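Local structure of ribonucleoside-diphosphate reductase (Pseudomonas aeruginosa, 5IM3) at residues 380-385 with 427-432; 408-411 with 415-418. The protein probably reduces ribonucleoside diphosphates to the 2'-deoxyribonucleotides needed for DNA synthesis, under allosteric control by bound nucleotides such as dATP. All blocks are in the same frame, centred on the assembly; numbering follows the deposited sequence.

Interaction 1: residues 380-385 with 427-432. With DTP (2'-deoxyadenosine 5'-triphosphate), chain G.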
ATOM      1  N   ASP A 380     -18.923 -42.256  -5.875  1.00 47.03           N
ATOM      2  CA  ASP A 380     -19.726 -41.480  -4.935  1.00 48.41           C
ATOM      3  C   ASP A 380     -20.404 -42.369  -3.895  1.00 49.24           C
ATOM      4  O   ASP A 380     -21.613 -42.255  -3.669  1.00 50.53           O
ATOM      5  CB  ASP A 380     -20.779 -40.663  -5.694  1.00 50.06           C
ATOM      6  CG  ASP A 380     -21.561 -39.715  -4.789  1.00 48.21           C
ATOM      7  OD1 ASP A 380     -20.959 -39.149  -3.854  1.00 47.24           O
ATOM      8  OD2 ASP A 380     -22.779 -39.541  -5.013  1.00 46.56           O
ATOM      9  N   ASP A 381     -19.646 -43.257  -3.255  1.00 47.53           N
ATOM     10  CA  ASP A 381     -20.140 -43.983  -2.094  1.00 50.10           C
ATOM     11  C   ASP A 381     -19.010 -44.106  -1.083  1.00 48.98           C
ATOM     12  O   ASP A 381     -17.830 -44.114  -1.446  1.00 50.55           O
ATOM     13  CB  ASP A 381     -20.715 -45.372  -2.474  1.00 54.64           C
ATOM     14  CG  ASP A 381     -19.677 -46.311  -3.026  1.00 57.26           C
ATOM     15  OD1 ASP A 381     -19.424 -46.274  -4.246  1.00 60.01           O
ATOM     16  OD2 ASP A 381     -19.136 -47.107  -2.233  1.00 58.93           O
ATOM     17  N   LEU A 382     -19.386 -44.182   0.195  1.00 41.18           N
ATOM     18  CA  LEU A 382     -18.397 -44.114   1.267  1.00 40.13           C
ATOM     19  C   LEU A 382     -17.435 -45.293   1.226  1.00 39.90           C
ATOM     20  O   LEU A 382     -16.236 -45.132   1.488  1.00 41.47           O
ATOM     21  CB  LEU A 382     -19.094 -44.053   2.629  1.00 44.44           C
ATOM     22  CG  LEU A 382     -18.196 -43.611   3.793  1.00 45.04           C
ATOM     23  CD1 LEU A 382     -17.726 -42.181   3.609  1.00 42.58           C
ATOM     24  CD2 LEU A 382     -18.925 -43.785   5.128  1.00 44.37           C
ATOM     25  N   SER A 383     -17.939 -46.489   0.924  1.00 41.99           N
ATOM     26  CA  SER A 383     -17.067 -47.655   0.829  1.00 44.29           C
ATOM     27  C   SER A 383     -16.067 -47.497  -0.311  1.00 44.71           C
ATOM     28  O   SER A 383     -14.872 -47.767  -0.144  1.00 44.41           O
ATOM     29  CB  SER A 383     -17.907 -48.916   0.645  1.00 45.94           C
ATOM     30  OG  SER A 383     -17.094 -50.075   0.636  1.00 51.86           O
ATOM     31  N   GLY A 384     -16.534 -47.042  -1.475  1.00 41.95           N
ATOM     32  CA  GLY A 384     -15.638 -46.837  -2.598  1.00 41.00           C
ATOM     33  C   GLY A 384     -14.712 -45.655  -2.411  1.00 41.38           C
ATOM     34  O   GLY A 384     -13.590 -45.654  -2.923  1.00 42.79           O
ATOM     35  N   ILE A 385     -15.159 -44.634  -1.679  1.00 44.91           N
ATOM     36  CA  ILE A 385     -14.255 -43.547  -1.313  1.00 39.60           C
ATOM     37  C   ILE A 385     -13.081 -44.098  -0.518  1.00 38.77           C
ATOM     38  O   ILE A 385     -11.914 -43.816  -0.821  1.00 39.29           O
ATOM     39  CB  ILE A 385     -15.013 -42.459  -0.533  1.00 40.96           C
ATOM     40  CG1 ILE A 385     -15.853 -41.617  -1.500  1.00 41.19           C
ATOM     41  CG2 ILE A 385     -14.047 -41.566   0.250  1.00 36.78           C
ATOM     42  CD1 ILE A 385     -16.944 -40.818  -0.829  1.00 40.49           C
ATOM     43  N   VAL A 427     -13.996 -31.938   0.380  1.00 40.66           N
ATOM     44  CA  VAL A 427     -12.781 -31.471   1.054  1.00 39.21           C
ATOM     45  C   VAL A 427     -12.464 -32.284   2.303  1.00 38.30           C
ATOM     46  O   VAL A 427     -11.289 -32.616   2.511  1.00 41.33           O
ATOM     47  CB  VAL A 427     -12.868 -29.961   1.312  1.00 37.58           C
ATOM     48  CG1 VAL A 427     -11.728 -29.490   2.202  1.00 35.56           C
ATOM     49  CG2 VAL A 427     -12.813 -29.225  -0.019  1.00 35.34           C
ATOM     50  N   PRO A 428     -13.419 -32.643   3.164  1.00 38.28           N
ATOM     51  CA  PRO A 428     -13.053 -33.482   4.317  1.00 40.08           C
ATOM     52  C   PRO A 428     -12.442 -34.814   3.925  1.00 40.09           C
ATOM     53  O   PRO A 428     -11.605 -35.348   4.665  1.00 41.68           O
ATOM     54  CB  PRO A 428     -14.384 -33.673   5.053  1.00 42.34           C
ATOM     55  CG  PRO A 428     -15.183 -32.503   4.686  1.00 42.79           C
ATOM     56  CD  PRO A 428     -14.813 -32.179   3.257  1.00 44.51           C
ATOM     57  N   PHE A 429     -12.847 -35.375   2.784  1.00 39.40           N
ATOM     58  CA  PHE A 429     -12.207 -36.581   2.281  1.00 35.91           C
ATOM     59  C   PHE A 429     -10.825 -36.285   1.698  1.00 37.70           C
ATOM     60  O   PHE A 429      -9.888 -37.065   1.875  1.00 34.50           O
ATOM     61  CB  PHE A 429     -13.114 -37.248   1.255  1.00 35.40           C
ATOM     62  CG  PHE A 429     -14.407 -37.741   1.838  1.00 38.19           C
ATOM     63  CD1 PHE A 429     -14.399 -38.638   2.882  1.00 37.49           C
ATOM     64  CD2 PHE A 429     -15.622 -37.299   1.356  1.00 39.54           C
ATOM     65  CE1 PHE A 429     -15.574 -39.094   3.433  1.00 40.25           C
ATOM     66  CE2 PHE A 429     -16.805 -37.753   1.905  1.00 39.58           C
ATOM     67  CZ  PHE A 429     -16.780 -38.651   2.943  1.00 41.20           C
ATOM     68  N   LEU A 430     -10.677 -35.154   1.007  1.00 40.88           N
ATOM     69  CA  LEU A 430      -9.356 -34.793   0.508  1.00 41.21           C
ATOM     70  C   LEU A 430      -8.367 -34.609   1.642  1.00 43.95           C
ATOM     71  O   LEU A 430      -7.172 -34.854   1.474  1.00 51.11           O
ATOM     72  CB  LEU A 430      -9.434 -33.525  -0.338  1.00 39.36           C
ATOM     73  CG  LEU A 430     -10.203 -33.716  -1.641  1.00 39.22           C
ATOM     74  CD1 LEU A 430     -10.336 -32.388  -2.371  1.00 41.97           C
ATOM     75  CD2 LEU A 430      -9.513 -34.746  -2.523  1.00 39.84           C
ATOM     76  N   LYS A 431      -8.852 -34.202   2.814  1.00 43.75           N
ATOM     77  CA  LYS A 431      -7.982 -34.125   3.976  1.00 45.93           C
ATOM     78  C   LYS A 431      -7.459 -35.503   4.363  1.00 43.53           C
ATOM     79  O   LYS A 431      -6.315 -35.641   4.800  1.00 43.33           O
ATOM     80  CB  LYS A 431      -8.726 -33.482   5.143  1.00 50.11           C
ATOM     81  CG  LYS A 431      -7.926 -33.466   6.434  1.00 55.28           C
ATOM     82  CD  LYS A 431      -6.795 -32.447   6.370  1.00 59.60           C
ATOM     83  CE  LYS A 431      -7.336 -31.035   6.507  1.00 58.60           C
ATOM     84  NZ  LYS A 431      -6.241 -30.069   6.753  1.00 60.99           N
ATOM     85  N   VAL A 432      -8.301 -36.531   4.230  1.00 41.12           N
ATOM     86  CA  VAL A 432      -7.841 -37.895   4.476  1.00 40.70           C
ATOM     87  C   VAL A 432      -6.786 -38.289   3.446  1.00 40.71           C
ATOM     88  O   VAL A 432      -5.777 -38.909   3.778  1.00 41.79           O
ATOM     89  CB  VAL A 432      -9.032 -38.869   4.465  1.00 39.70           C
ATOM     90  CG1 VAL A 432      -8.562 -40.299   4.701  1.00 39.86           C
ATOM     91  CG2 VAL A 432     -10.066 -38.459   5.525  1.00 44.37           C
TER
HETATM   92  PG  DTP G1005     -27.273 -43.117  -1.927  1.00 74.43           P
HETATM   93  O1G DTP G1005     -27.635 -41.950  -1.072  1.00 74.84           O
HETATM   94  O2G DTP G1005     -28.409 -43.564  -2.849  1.00 79.11           O
HETATM   95  O3G DTP G1005     -26.047 -42.839  -2.796  1.00 76.43           O
HETATM   96  PB  DTP G1005     -25.478 -45.094  -0.845  1.00 67.18           P
HETATM   97  O1B DTP G1005     -24.725 -45.057  -2.113  1.00 64.55           O
HETATM   98  O2B DTP G1005     -25.677 -46.534  -0.373  1.00 65.17           O
HETATM   99  O3B DTP G1005     -26.892 -44.390  -1.050  1.00 73.53           O
HETATM  100  PA  DTP G1005     -23.171 -43.965   0.321  1.00 52.63           P
HETATM  101  O1A DTP G1005     -22.689 -44.502  -0.939  1.00 63.93           O
HETATM  102  O2A DTP G1005     -22.496 -44.719   1.443  1.00 56.14           O
HETATM  103  O3A DTP G1005     -24.724 -44.288   0.303  1.00 64.43           O
HETATM  104  O5' DTP G1005     -22.832 -42.427   0.409  1.00 51.75           O
HETATM  105  C5' DTP G1005     -23.059 -41.527  -0.696  1.00 49.57           C
HETATM  106  C4' DTP G1005     -22.294 -40.247  -0.472  1.00 45.92           C
HETATM  107  O4' DTP G1005     -22.572 -39.747   0.854  1.00 43.80           O
HETATM  108  C3' DTP G1005     -20.772 -40.357  -0.589  1.00 44.76           C
HETATM  109  O3' DTP G1005     -20.242 -39.219  -1.270  1.00 44.19           O
HETATM  110  C2' DTP G1005     -20.308 -40.385   0.861  1.00 44.47           C
HETATM  111  C1' DTP G1005     -21.366 -39.563   1.576  1.00 42.94           C
HETATM  112  N9  DTP G1005     -21.601 -39.973   2.953  1.00 42.39           N
HETATM  113  C8  DTP G1005     -22.377 -41.025   3.361  1.00 42.62           C
HETATM  114  N7  DTP G1005     -22.378 -41.219   4.658  1.00 43.86           N
HETATM  115  C5  DTP G1005     -21.552 -40.214   5.140  1.00 41.60           C
HETATM  116  C6  DTP G1005     -21.150 -39.861   6.441  1.00 43.60           C
HETATM  117  N6  DTP G1005     -21.541 -40.508   7.541  1.00 44.48           N
HETATM  118  N1  DTP G1005     -20.329 -38.797   6.576  1.00 43.84           N
HETATM  119  C2  DTP G1005     -19.945 -38.137   5.479  1.00 43.77           C
HETATM  120  N3  DTP G1005     -20.254 -38.379   4.203  1.00 44.46           N
HETATM  121  C4  DTP G1005     -21.068 -39.439   4.101  1.00 42.59           C
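Ile385 lays its CG2 methyl over one face of the Phe429 ring, a CH-pi contact 4.3 Å from CG2 to the ring centroid and offset toward the rim near CD1. Leu382 reaches the far end of the same ring obliquely, CD1 lying 3.7 Å from Phe429 CZ. Both aliphatic chains cross the phenylalanine at about a right angle, and the ring's edge near CZ is turned to the adenine, with CZ 3.7 Å from DTP N3. Ile385 also serves the sugar: its CD1 branch points to the deoxyribose while CG2, anti to the backbone N, stays on the ring.

Polar groups just before and at the start of helix 382-395 hold the nucleotide. Asp380 OD1 accepts from the ligand's O3' at 2.7 Å, and Asp380 OD2 is tied by a salt bridge to Arg410. Leu382 N points almost straight at DTP O2A, though at 3.4 Å the bond is weak. Asp381 is the N-cap: its OD2 takes Gly384 N at 2.7 Å from above the carboxylate plane. Outward, Tyr386 and Trp406 pack on Phe429, and Met394 of the second subunit packs on Leu382. Here the subunit interface binds dATP with an apolar wall for base and sugar, a carboxylate for the 3'-hydroxyl, and a helix N terminus whose dipole would probably favour the alpha-phosphate.

Interaction 2: residues 408-411 with 415-418; sequences PVRA and YIKG. With DTP (2'-deoxyadenosine 5'-triphosphate), chain G.
Arg410 reaches across to 415-418 with its guanidinium, where NH1 meets the backbone carbonyl of Tyr415 at the group's edge, 2.8 Å from NH1 to O. The bond is short but bent, 130° at the hydrogen, and counts as weak. One face of the guanidinium lies against the deoxyribose, with DTP C5' 3.6 Å above its centre. A bend at chi3 (63°) in an otherwise extended outer chain turns the terminal nitrogens to the gamma-phosphate: NH2 gives a bond of 2.9 Å to DTP O3G, and NH1 a longer, weak one to O1G.

These residues belong to the loop after barrel strand 401-405 and to the short, weakly bonded strand 415-416, which pairs antiparallel with 421-422; together they form one side of a dATP pocket at the dimer interface, in keeping with the specificity site of class I reductases.

Ile416 stands beside the arginine and takes the base. Its CD1 sits 3.5 Å from DTP N9 and its CG2 the same distance from C8, while its CG1 touches the sugar oxygen O4'. Lys397 NZ of the second subunit adds a hydrogen bond to the nucleotide.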
ATOM      1  N   PRO A 408     -16.869 -37.219  -9.106  1.00 39.99           N
ATOM      2  CA  PRO A 408     -18.146 -37.918  -8.865  1.00 40.78           C
ATOM      3  C   PRO A 408     -18.696 -37.750  -7.456  1.00 41.61           C
ATOM      4  O   PRO A 408     -19.892 -37.993  -7.248  1.00 45.15           O
ATOM      5  CB  PRO A 408     -17.807 -39.390  -9.156  1.00 41.57           C
ATOM      6  CG  PRO A 408     -16.576 -39.351 -10.000  1.00 42.05           C
ATOM      7  CD  PRO A 408     -15.808 -38.151  -9.529  1.00 40.98           C
ATOM      8  N   VAL A 409     -17.877 -37.343  -6.492  1.00 38.02           N
ATOM      9  CA  VAL A 409     -18.285 -37.319  -5.090  1.00 41.04           C
ATOM     10  C   VAL A 409     -19.143 -36.083  -4.834  1.00 39.93           C
ATOM     11  O   VAL A 409     -18.751 -34.961  -5.168  1.00 40.06           O
ATOM     12  CB  VAL A 409     -17.050 -37.352  -4.173  1.00 39.94           C
ATOM     13  CG1 VAL A 409     -17.446 -37.226  -2.710  1.00 38.80           C
ATOM     14  CG2 VAL A 409     -16.267 -38.638  -4.402  1.00 39.20           C
ATOM     15  N   ARG A 410     -20.307 -36.289  -4.215  1.00 43.03           N
ATOM     16  CA  ARG A 410     -21.311 -35.237  -4.094  1.00 42.72           C
ATOM     17  C   ARG A 410     -20.831 -34.105  -3.190  1.00 42.62           C
ATOM     18  O   ARG A 410     -20.042 -34.301  -2.263  1.00 41.74           O
ATOM     19  CB  ARG A 410     -22.625 -35.815  -3.569  1.00 45.04           C
ATOM     20  CG  ARG A 410     -22.548 -36.434  -2.186  1.00 45.16           C
ATOM     21  CD  ARG A 410     -23.842 -37.162  -1.848  1.00 47.23           C
ATOM     22  NE  ARG A 410     -24.081 -38.282  -2.755  1.00 47.72           N
ATOM     23  CZ  ARG A 410     -25.044 -39.185  -2.604  1.00 53.04           C
ATOM     24  NH1 ARG A 410     -25.881 -39.110  -1.576  1.00 57.67           N
ATOM     25  NH2 ARG A 410     -25.167 -40.169  -3.481  1.00 55.18           N
ATOM     26  N   ALA A 411     -21.342 -32.906  -3.465  1.00 44.93           N
ATOM     27  CA  ALA A 411     -20.795 -31.677  -2.917  1.00 42.25           C
ATOM     28  C   ALA A 411     -21.535 -31.252  -1.649  1.00 43.28           C
ATOM     29  O   ALA A 411     -22.511 -31.871  -1.224  1.00 44.80           O
ATOM     30  CB  ALA A 411     -20.853 -30.568  -3.966  1.00 42.07           C
ATOM     31  N   TYR A 415     -27.996 -34.337  -0.359  1.00 53.21           N
ATOM     32  CA  TYR A 415     -28.669 -35.261   0.542  1.00 57.35           C
ATOM     33  C   TYR A 415     -27.888 -36.566   0.664  1.00 58.12           C
ATOM     34  O   TYR A 415     -27.186 -36.993  -0.259  1.00 55.46           O
ATOM     35  CB  TYR A 415     -30.086 -35.548   0.050  1.00 63.90           C
ATOM     36  CG  TYR A 415     -30.896 -36.428   0.977  1.00 69.87           C
ATOM     37  CD1 TYR A 415     -31.501 -35.905   2.113  1.00 74.72           C
ATOM     38  CD2 TYR A 415     -31.066 -37.780   0.711  1.00 71.83           C
ATOM     39  CE1 TYR A 415     -32.248 -36.707   2.961  1.00 78.10           C
ATOM     40  CE2 TYR A 415     -31.815 -38.589   1.552  1.00 75.50           C
ATOM     41  CZ  TYR A 415     -32.399 -38.046   2.676  1.00 78.90           C
ATOM     42  OH  TYR A 415     -33.139 -38.844   3.517  1.00 85.71           O
ATOM     43  N   ILE A 416     -28.010 -37.193   1.832  1.00 66.58           N
ATOM     44  CA  ILE A 416     -27.419 -38.500   2.105  1.00 69.06           C
ATOM     45  C   ILE A 416     -28.496 -39.362   2.745  1.00 74.45           C
ATOM     46  O   ILE A 416     -28.870 -39.130   3.900  1.00 77.28           O
ATOM     47  CB  ILE A 416     -26.190 -38.407   3.020  1.00 64.77           C
ATOM     48  CG1 ILE A 416     -25.086 -37.592   2.347  1.00 61.05           C
ATOM     49  CG2 ILE A 416     -25.684 -39.808   3.371  1.00 66.72           C
ATOM     50  CD1 ILE A 416     -23.891 -37.353   3.241  1.00 59.56           C
ATOM     51  N   LYS A 417     -28.989 -40.354   2.005  1.00 78.60           N
ATOM     52  CA  LYS A 417     -29.943 -41.299   2.565  1.00 88.52           C
ATOM     53  C   LYS A 417     -29.264 -42.150   3.636  1.00 98.12           C
ATOM     54  O   LYS A 417     -28.040 -42.298   3.666  1.00 91.51           O
ATOM     55  CB  LYS A 417     -30.528 -42.193   1.469  1.00 87.15           C
ATOM     56  CG  LYS A 417     -31.890 -42.802   1.806  1.00 91.28           C
ATOM     57  CD  LYS A 417     -32.301 -43.870   0.795  1.00 90.90           C
ATOM     58  CE  LYS A 417     -33.779 -44.232   0.919  1.00 96.40           C
ATOM     59  NZ  LYS A 417     -34.666 -43.132   0.443  1.00 97.50           N
ATOM     60  N   GLY A 418     -30.074 -42.709   4.523  1.00139.44           N
ATOM     61  CA  GLY A 418     -29.534 -43.459   5.660  1.00145.32           C
ATOM     62  C   GLY A 418     -29.050 -42.563   6.776  1.00145.08           C
ATOM     63  O   GLY A 418     -29.398 -42.779   7.941  1.00149.84           O
TER
HETATM   64  PG  DTP G1005     -27.273 -43.117  -1.927  1.00 74.43           P
HETATM   65  O1G DTP G1005     -27.635 -41.950  -1.072  1.00 74.84           O
HETATM   66  O2G DTP G1005     -28.409 -43.564  -2.849  1.00 79.11           O
HETATM   67  O3G DTP G1005     -26.047 -42.839  -2.796  1.00 76.43           O
HETATM   68  PB  DTP G1005     -25.478 -45.094  -0.845  1.00 67.18           P
HETATM   69  O1B DTP G1005     -24.725 -45.057  -2.113  1.00 64.55           O
HETATM   70  O2B DTP G1005     -25.677 -46.534  -0.373  1.00 65.17           O
HETATM   71  O3B DTP G1005     -26.892 -44.390  -1.050  1.00 73.53           O
HETATM   72  PA  DTP G1005     -23.171 -43.965   0.321  1.00 52.63           P
HETATM   73  O1A DTP G1005     -22.689 -44.502  -0.939  1.00 63.93           O
HETATM   74  O2A DTP G1005     -22.496 -44.719   1.443  1.00 56.14           O
HETATM   75  O3A DTP G1005     -24.724 -44.288   0.303  1.00 64.43           O
HETATM   76  O5' DTP G1005     -22.832 -42.427   0.409  1.00 51.75           O
HETATM   77  C5' DTP G1005     -23.059 -41.527  -0.696  1.00 49.57           C
HETATM   78  C4' DTP G1005     -22.294 -40.247  -0.472  1.00 45.92           C
HETATM   79  O4' DTP G1005     -22.572 -39.747   0.854  1.00 43.80           O
HETATM   80  C3' DTP G1005     -20.772 -40.357  -0.589  1.00 44.76           C
HETATM   81  O3' DTP G1005     -20.242 -39.219  -1.270  1.00 44.19           O
HETATM   82  C2' DTP G1005     -20.308 -40.385   0.861  1.00 44.47           C
HETATM   83  C1' DTP G1005     -21.366 -39.563   1.576  1.00 42.94           C
HETATM   84  N9  DTP G1005     -21.601 -39.973   2.953  1.00 42.39           N
HETATM   85  C8  DTP G1005     -22.377 -41.025   3.361  1.00 42.62           C
HETATM   86  N7  DTP G1005     -22.378 -41.219   4.658  1.00 43.86           N
HETATM   87  C5  DTP G1005     -21.552 -40.214   5.140  1.00 41.60           C
HETATM   88  C6  DTP G1005     -21.150 -39.861   6.441  1.00 43.60           C
HETATM   89  N6  DTP G1005     -21.541 -40.508   7.541  1.00 44.48           N
HETATM   90  N1  DTP G1005     -20.329 -38.797   6.576  1.00 43.84           N
HETATM   91  C2  DTP G1005     -19.945 -38.137   5.479  1.00 43.77           C
HETATM   92  N3  DTP G1005     -20.254 -38.379   4.203  1.00 44.46           N
HETATM   93  C4  DTP G1005     -21.068 -39.439   4.101  1.00 42.59           C

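From the N terminus, the chain leaves strand 373-377, passes Asp380 and enters helix 382-395, then runs through strand 401-405 into the loop at 408-411. Three residues later it returns at 415-418, where interaction 2 closes a short loop leading into the hairpin 415-416/421-422. Helix 427-440 follows, and its first turns close the much longer loop of interaction 1, so interaction 2 is nested inside it. Their centres lie 11 Å apart and they touch directly: Ile385 CD1 packs on Val409 CG1 at 4.1 Å. Thus two barrel-domain helices, the loop after a barrel strand and the hairpin converge on one dATP molecule.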